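Local atomic coordinates of bromodomain protein, putative (Plasmodium falciparum 3D7, PDB entry 4PY6), a protein that probably recognises acetylated lysines on histones or other proteins through its bromodomain, the part of the longer protein present here. Residues D93-Y98 / K124-W129. Sequence-based numbering, arbitrary orientation.
Sequences DMKLIY and KFEFLW
The ring of Phe125 presents one face to Met94, whose CB sits over it, 3.8 Å from the ring centroid and 20° off the normal, in a CH-pi contact displaced toward the rim carbons CE1 and CZ. From there the methionine chain, bent at both chi2 and chi3, runs on past the CD1 side of the ring, where its methyl CE lies 3.8 Å from Phe125 CD1, beyond the rim. The sulfur stays farther off and oblique, SD lying 5.4 Å from the centroid, a loose Met-aromatic contact. CB of Phe125 points toward helix 87-104, and CG lies anti to the backbone N (chi1 165°); Phe125 loses more surface to the other segment than any other residue of the contact. Lys95 CG approaches the same ring obliquely, 3.8 Å from Phe125 CE2. The phenol of Tyr98 has CB of Ile97 on one face, while its CE2 meets Phe125 CB, again obliquely, at 4.1 Å; its hydroxyl bonds to that of Tyr72.

At the partly exposed margin, the lysine and glutamate side chains cross at about a right angle. Lys95 NZ reaches Glu126 OE2 at 3.3 Å, a salt bridge whose hydrogen bond is weak. Both ends have stronger partners elsewhere: Lys95 NZ forms a salt bridge with Asp122 OD1, and Glu126 OE2 a hydrogen bond with the Tyr91 hydroxyl.

The two segments run nearly antiparallel, at 165° with their axes 11.1 Å apart, and join helices 87-104 and 112-138 of the left-handed four-helix bundle characteristic of bromodomains. This packing belongs to the bundle core; the Tyr98 side chain remains about 9 Å from the bound ligand R78. Helix 22-32 closes over Met94 and Phe125 through Leu32 and Val31, and Ile75 of helix 72-81 also packs on Met94.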
ATOM      1  N   ASP A  93       2.960  15.965  -6.251  1.00 18.60           N
ATOM      2  CA  ASP A  93       4.359  15.612  -5.987  1.00 17.97           C
ATOM      3  C   ASP A  93       4.497  14.175  -5.493  1.00 21.41           C
ATOM      4  O   ASP A  93       5.408  13.471  -5.929  1.00 21.06           O
ATOM      5  CB  ASP A  93       5.018  16.604  -5.011  1.00 19.47           C
ATOM      6  CG  ASP A  93       5.658  17.832  -5.650  1.00 27.32           C
ATOM      7  OD1 ASP A  93       5.534  17.999  -6.884  1.00 27.67           O
ATOM      8  OD2 ASP A  93       6.303  18.609  -4.919  1.00 32.29           O
ATOM      9  N   MET A  94       3.586  13.732  -4.602  1.00 17.79           N
ATOM     10  CA  MET A  94       3.580  12.363  -4.078  1.00 17.66           C
ATOM     11  C   MET A  94       3.312  11.376  -5.211  1.00 21.98           C
ATOM     12  O   MET A  94       4.021  10.377  -5.314  1.00 22.03           O
ATOM     13  CB  MET A  94       2.550  12.196  -2.952  1.00 19.98           C
ATOM     14  CG  MET A  94       2.926  12.893  -1.655  1.00 23.48           C
ATOM     15  SD  MET A  94       4.208  12.052  -0.698  1.00 28.09           S
ATOM     16  CE  MET A  94       3.235  10.864   0.170  1.00 25.28           C
ATOM     17  N   LYS A  95       2.337  11.695  -6.098  1.00 18.69           N
ATOM     18  CA  LYS A  95       1.980  10.886  -7.272  1.00 19.09           C
ATOM     19  C   LYS A  95       3.131  10.829  -8.281  1.00 23.43           C
ATOM     20  O   LYS A  95       3.317   9.804  -8.938  1.00 23.73           O
ATOM     21  CB  LYS A  95       0.711  11.431  -7.955  1.00 21.97           C
ATOM     22  CG  LYS A  95      -0.607  11.118  -7.227  1.00 34.88           C
ATOM     23  CD  LYS A  95      -1.104   9.676  -7.406  1.00 43.88           C
ATOM     24  CE  LYS A  95      -1.868   9.440  -8.689  1.00 54.32           C
ATOM     25  NZ  LYS A  95      -2.385   8.047  -8.772  1.00 63.76           N
ATOM     26  N   LEU A  96       3.902  11.931  -8.386  1.00 19.65           N
ATOM     27  CA  LEU A  96       5.052  12.081  -9.276  1.00 19.58           C
ATOM     28  C   LEU A  96       6.164  11.073  -8.964  1.00 23.56           C
ATOM     29  O   LEU A  96       6.771  10.558  -9.901  1.00 23.96           O
ATOM     30  CB  LEU A  96       5.570  13.528  -9.209  1.00 19.36           C
ATOM     31  CG  LEU A  96       6.573  14.010 -10.257  1.00 24.52           C
ATOM     32  CD1 LEU A  96       6.012  13.902 -11.671  1.00 25.47           C
ATOM     33  CD2 LEU A  96       6.970  15.448  -9.981  1.00 26.51           C
ATOM     34  N   ILE A  97       6.404  10.773  -7.665  1.00 19.47           N
ATOM     35  CA  ILE A  97       7.407   9.799  -7.204  1.00 19.64           C
ATOM     36  C   ILE A  97       7.169   8.438  -7.881  1.00 24.32           C
ATOM     37  O   ILE A  97       8.082   7.881  -8.498  1.00 24.84           O
ATOM     38  CB  ILE A  97       7.385   9.640  -5.649  1.00 22.52           C
ATOM     39  CG1 ILE A  97       7.714  10.952  -4.913  1.00 22.50           C
ATOM     40  CG2 ILE A  97       8.302   8.497  -5.189  1.00 23.62           C
ATOM     41  CD1 ILE A  97       7.447  10.901  -3.394  1.00 29.39           C
ATOM     42  N   TYR A  98       5.939   7.917  -7.752  1.00 20.42           N
ATOM     43  CA  TYR A  98       5.537   6.619  -8.281  1.00 21.19           C
ATOM     44  C   TYR A  98       5.418   6.609  -9.799  1.00 27.19           C
ATOM     45  O   TYR A  98       5.797   5.616 -10.420  1.00 28.19           O
ATOM     46  CB  TYR A  98       4.259   6.105  -7.588  1.00 21.84           C
ATOM     47  CG  TYR A  98       4.191   6.431  -6.107  1.00 21.98           C
ATOM     48  CD1 TYR A  98       5.172   5.984  -5.226  1.00 23.76           C
ATOM     49  CD2 TYR A  98       3.151   7.196  -5.591  1.00 22.09           C
ATOM     50  CE1 TYR A  98       5.137   6.320  -3.874  1.00 23.51           C
ATOM     51  CE2 TYR A  98       3.079   7.497  -4.232  1.00 22.54           C
ATOM     52  CZ  TYR A  98       4.077   7.061  -3.377  1.00 29.06           C
ATOM     53  OH  TYR A  98       4.019   7.367  -2.038  1.00 28.78           O
ATOM     54  N   LYS A 124      -1.550   2.764  -1.671  1.00 22.97           N
ATOM     55  CA  LYS A 124      -1.549   3.083  -0.239  1.00 22.49           C
ATOM     56  C   LYS A 124      -1.746   4.593  -0.029  1.00 26.35           C
ATOM     57  O   LYS A 124      -2.518   4.979   0.851  1.00 26.39           O
ATOM     58  CB  LYS A 124      -0.255   2.585   0.434  1.00 24.61           C
ATOM     59  CG  LYS A 124      -0.272   2.685   1.956  1.00 31.74           C
ATOM     60  CD  LYS A 124       1.057   2.312   2.586  1.00 37.25           C
ATOM     61  CE  LYS A 124       1.075   2.662   4.053  1.00 44.07           C
ATOM     62  NZ  LYS A 124       2.318   2.202   4.720  1.00 52.37           N
ATOM     63  N   PHE A 125      -1.064   5.438  -0.848  1.00 22.46           N
ATOM     64  CA  PHE A 125      -1.172   6.901  -0.798  1.00 21.57           C
ATOM     65  C   PHE A 125      -2.585   7.358  -1.158  1.00 26.02           C
ATOM     66  O   PHE A 125      -3.125   8.238  -0.484  1.00 25.35           O
ATOM     67  CB  PHE A 125      -0.122   7.590  -1.703  1.00 22.81           C
ATOM     68  CG  PHE A 125      -0.397   9.054  -1.976  1.00 23.79           C
ATOM     69  CD1 PHE A 125      -0.245  10.006  -0.973  1.00 26.35           C
ATOM     70  CD2 PHE A 125      -0.847   9.475  -3.222  1.00 26.13           C
ATOM     71  CE1 PHE A 125      -0.539  11.352  -1.212  1.00 26.80           C
ATOM     72  CE2 PHE A 125      -1.136  10.822  -3.462  1.00 28.46           C
ATOM     73  CZ  PHE A 125      -0.984  11.751  -2.453  1.00 25.97           C
ATOM     74  N   GLU A 126      -3.175   6.765  -2.222  1.00 23.21           N
ATOM     75  CA  GLU A 126      -4.529   7.073  -2.691  1.00 23.29           C
ATOM     76  C   GLU A 126      -5.583   6.767  -1.633  1.00 27.66           C
ATOM     77  O   GLU A 126      -6.570   7.497  -1.543  1.00 27.73           O
ATOM     78  CB  GLU A 126      -4.845   6.343  -4.003  1.00 25.43           C
ATOM     79  CG  GLU A 126      -4.321   7.045  -5.249  1.00 34.28           C
ATOM     80  CD  GLU A 126      -4.961   8.371  -5.623  1.00 53.05           C
ATOM     81  OE1 GLU A 126      -6.164   8.571  -5.332  1.00 47.81           O
ATOM     82  OE2 GLU A 126      -4.261   9.200  -6.248  1.00 44.15           O
ATOM     83  N   PHE A 127      -5.365   5.706  -0.823  1.00 24.46           N
ATOM     84  CA  PHE A 127      -6.257   5.334   0.280  1.00 24.94           C
ATOM     85  C   PHE A 127      -6.169   6.406   1.365  1.00 28.98           C
ATOM     86  O   PHE A 127      -7.202   6.882   1.831  1.00 29.20           O
ATOM     87  CB  PHE A 127      -5.895   3.944   0.851  1.00 27.31           C
ATOM     88  CG  PHE A 127      -6.583   3.593   2.154  1.00 29.32           C
ATOM     89  CD1 PHE A 127      -5.989   3.890   3.377  1.00 31.66           C
ATOM     90  CD2 PHE A 127      -7.827   2.975   2.159  1.00 32.41           C
ATOM     91  CE1 PHE A 127      -6.630   3.580   4.580  1.00 33.43           C
ATOM     92  CE2 PHE A 127      -8.466   2.662   3.363  1.00 36.03           C
ATOM     93  CZ  PHE A 127      -7.861   2.961   4.565  1.00 33.68           C
ATOM     94  N   LEU A 128      -4.931   6.772   1.759  1.00 25.40           N
ATOM     95  CA  LEU A 128      -4.640   7.775   2.785  1.00 24.89           C
ATOM     96  C   LEU A 128      -5.122   9.167   2.396  1.00 28.28           C
ATOM     97  O   LEU A 128      -5.553   9.924   3.267  1.00 28.11           O
ATOM     98  CB  LEU A 128      -3.144   7.788   3.145  1.00 24.40           C
ATOM     99  CG  LEU A 128      -2.630   6.582   3.941  1.00 30.04           C
ATOM    100  CD1 LEU A 128      -1.123   6.474   3.851  1.00 29.91           C
ATOM    101  CD2 LEU A 128      -3.076   6.635   5.400  1.00 32.68           C
ATOM    102  N   TRP A 129      -5.075   9.496   1.088  1.00 24.31           N
ATOM    103  CA  TRP A 129      -5.555  10.775   0.565  1.00 23.33           C
ATOM    104  C   TRP A 129      -7.083  10.807   0.600  1.00 27.12           C
ATOM    105  O   TRP A 129      -7.650  11.826   0.980  1.00 26.66           O
ATOM    106  CB  TRP A 129      -5.029  11.037  -0.855  1.00 21.53           C
ATOM    107  CG  TRP A 129      -5.480  12.349  -1.431  1.00 22.25           C
ATOM    108  CD1 TRP A 129      -6.532  12.555  -2.272  1.00 25.81           C
ATOM    109  CD2 TRP A 129      -4.912  13.639  -1.172  1.00 21.37           C
ATOM    110  NE1 TRP A 129      -6.650  13.894  -2.563  1.00 25.02           N
ATOM    111  CE2 TRP A 129      -5.666  14.583  -1.904  1.00 25.53           C
ATOM    112  CE3 TRP A 129      -3.827  14.091  -0.401  1.00 21.99           C
ATOM    113  CZ2 TRP A 129      -5.371  15.953  -1.890  1.00 24.47           C
ATOM    114  CZ3 TRP A 129      -3.534  15.448  -0.392  1.00 23.13           C
ATOM    115  CH2 TRP A 129      -4.305  16.363  -1.122  1.00 24.04           C
TER